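Local structure of glycosyl hydrolase family 26 (Bacteroides ovatus, 4ZXO) at residues A[104-109]-A[171-176]. The protein is a family 26 beta-mannanase of a galactomannan utilization locus and probably cleaves beta-mannosidic bonds within the mannan backbone. Numbering follows the deposited sequence.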
# COMPACT_ATOMS: atom_id res chain seq x y z
N VAL A 104 -3.92 11.59 4.73
CA VAL A 104 -3.71 12.64 5.72
C VAL A 104 -4.59 13.86 5.44
O VAL A 104 -4.85 14.22 4.27
CB VAL A 104 -2.20 13.03 5.73
CG1 VAL A 104 -1.68 13.39 4.32
CG2 VAL A 104 -1.81 14.10 6.75
N ARG A 105 -5.05 14.47 6.53
CA ARG A 105 -5.85 15.67 6.45
C ARG A 105 -5.08 16.81 5.75
O ARG A 105 -3.84 16.80 5.62
CB ARG A 105 -6.25 16.12 7.87
CG ARG A 105 -7.04 15.12 8.68
CD ARG A 105 -8.46 14.85 8.20
NE ARG A 105 -9.30 16.06 8.30
CZ ARG A 105 -10.60 16.08 8.03
NH1 ARG A 105 -11.22 14.98 7.71
NH2 ARG A 105 -11.29 17.22 8.13
N ASN A 106 -5.85 17.82 5.35
CA ASN A 106 -5.30 19.00 4.70
C ASN A 106 -4.84 19.96 5.79
O ASN A 106 -5.69 20.50 6.53
CB ASN A 106 -6.39 19.62 3.83
CG ASN A 106 -5.92 20.79 3.01
OD1 ASN A 106 -5.20 21.64 3.49
ND2 ASN A 106 -6.33 20.83 1.76
N PRO A 107 -3.51 20.20 5.90
CA PRO A 107 -3.02 21.01 7.04
C PRO A 107 -3.30 22.51 6.91
O PRO A 107 -3.17 23.23 7.90
CB PRO A 107 -1.51 20.74 7.04
CG PRO A 107 -1.17 20.38 5.58
CD PRO A 107 -2.43 19.61 5.08
N LYS A 108 -3.73 22.96 5.73
CA LYS A 108 -4.00 24.38 5.57
C LYS A 108 -5.51 24.67 5.72
O LYS A 108 -5.91 25.62 6.41
CB LYS A 108 -3.50 24.87 4.20
CG LYS A 108 -3.68 26.37 3.97
CD LYS A 108 -2.92 26.69 2.66
CE LYS A 108 -2.63 28.14 2.45
NZ LYS A 108 -3.84 28.91 2.21
N THR A 109 -6.33 23.84 5.07
CA THR A 109 -7.78 24.10 5.08
C THR A 109 -8.52 23.45 6.22
O THR A 109 -9.64 23.85 6.52
CB THR A 109 -8.46 23.62 3.80
OG1 THR A 109 -8.48 22.20 3.78
CG2 THR A 109 -7.71 24.13 2.57
N TRP A 171 -6.49 14.72 -7.32
CA TRP A 171 -7.61 14.59 -6.41
C TRP A 171 -7.21 14.62 -4.94
O TRP A 171 -8.09 14.64 -4.07
CB TRP A 171 -8.39 13.31 -6.69
CG TRP A 171 -7.56 12.09 -6.83
CD1 TRP A 171 -7.13 11.27 -5.83
CD2 TRP A 171 -7.17 11.49 -8.05
NE1 TRP A 171 -6.41 10.21 -6.36
CE2 TRP A 171 -6.43 10.32 -7.73
CE3 TRP A 171 -7.34 11.84 -9.38
CZ2 TRP A 171 -5.92 9.44 -8.70
CZ3 TRP A 171 -6.78 10.94 -10.39
CH2 TRP A 171 -6.07 9.78 -10.02
N PHE A 172 -5.89 14.62 -4.65
CA PHE A 172 -5.42 14.84 -3.28
C PHE A 172 -4.66 16.16 -3.20
O PHE A 172 -4.16 16.67 -4.23
CB PHE A 172 -4.44 13.70 -2.86
CG PHE A 172 -5.09 12.35 -2.78
CD1 PHE A 172 -6.31 12.20 -2.13
CD2 PHE A 172 -4.46 11.23 -3.32
CE1 PHE A 172 -6.87 10.94 -1.99
CE2 PHE A 172 -5.02 9.99 -3.21
CZ PHE A 172 -6.22 9.82 -2.54
N TRP A 173 -4.54 16.71 -1.99
CA TRP A 173 -3.95 18.04 -1.89
C TRP A 173 -2.44 18.08 -2.19
O TRP A 173 -1.87 19.16 -2.36
CB TRP A 173 -4.23 18.66 -0.49
CG TRP A 173 -3.77 17.93 0.71
CD1 TRP A 173 -4.53 17.14 1.56
CD2 TRP A 173 -2.45 17.97 1.28
NE1 TRP A 173 -3.75 16.67 2.59
CE2 TRP A 173 -2.47 17.16 2.45
CE3 TRP A 173 -1.23 18.59 0.91
CZ2 TRP A 173 -1.34 16.99 3.28
CZ3 TRP A 173 -0.09 18.41 1.73
CH2 TRP A 173 -0.16 17.61 2.91
N TRP A 174 -1.81 16.90 -2.29
CA TRP A 174 -0.40 16.76 -2.71
C TRP A 174 -0.29 16.34 -4.18
O TRP A 174 0.79 15.96 -4.61
CB TRP A 174 0.31 15.73 -1.85
CG TRP A 174 -0.34 14.35 -1.87
CD1 TRP A 174 -0.16 13.36 -2.81
CD2 TRP A 174 -1.29 13.83 -0.93
NE1 TRP A 174 -0.92 12.25 -2.50
CE2 TRP A 174 -1.63 12.51 -1.35
CE3 TRP A 174 -1.90 14.37 0.22
CZ2 TRP A 174 -2.50 11.70 -0.63
CZ3 TRP A 174 -2.84 13.60 0.91
CH2 TRP A 174 -3.11 12.25 0.48
N GLY A 175 -1.40 16.41 -4.92
CA GLY A 175 -1.40 15.94 -6.29
C GLY A 175 -0.78 16.90 -7.33
O GLY A 175 -0.29 18.00 -6.99
N LYS A 176 -0.85 16.48 -8.59
CA LYS A 176 0.01 17.08 -9.64
C LYS A 176 -0.23 18.59 -9.83
O LYS A 176 0.74 19.40 -9.93
CB LYS A 176 -0.23 16.32 -10.96
CG LYS A 176 0.57 16.80 -12.11
CD LYS A 176 1.98 16.49 -11.92
CE LYS A 176 2.74 16.51 -13.32
NZ LYS A 176 2.63 17.81 -14.10
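Val104 O is gripped twice: by the indole NE1 of Trp173, 3.2 Å away with an N-H...O angle of 157°, and by the hydroxyl of Ser113. The indole donor stands above the carbonyl plane, while the oxygen lies close to the plane of the Trp173 ring. Arg105 O also comes within 3.0 Å of Trp173 NE1.

The same indole is sandwiched. Pro107 CD lies over one face, 3.7 Å from the centroid of the six-membered ring, and Asn106 CA makes a second CH-pi contact with the five-membered ring on that face. Trp174 CE3 sits over the centre of the opposite face. Val104 CG1, wedged between backbone N and carbonyl carbon (chi1 53°), touches Trp174 CZ3 at 3.6 Å and Trp173 CZ2 at 3.8 Å, joining both indoles. A leucine in place of Trp173 would probably leave Val104 O with only Ser113 of the two donors described and open a gap where the indole face meets Pro107 CD and Asn106 CA.

Asn106 shapes the proline-bearing loop: the bond from Lys108 N to its OD1 (3.0 Å) makes an Asx turn, and that from Thr109 N (2.9 Å) completes an Asx motif. Trp174 NE1 is held by His165 O, and a type I turn from Phe172 to Gly175 carries both tryptophans. The contact thus ties together the loops that follow neighbouring parallel strands 97-101 and 159-162, at the C-terminal ends of the TIM-barrel strands, where such enzymes carry their active site.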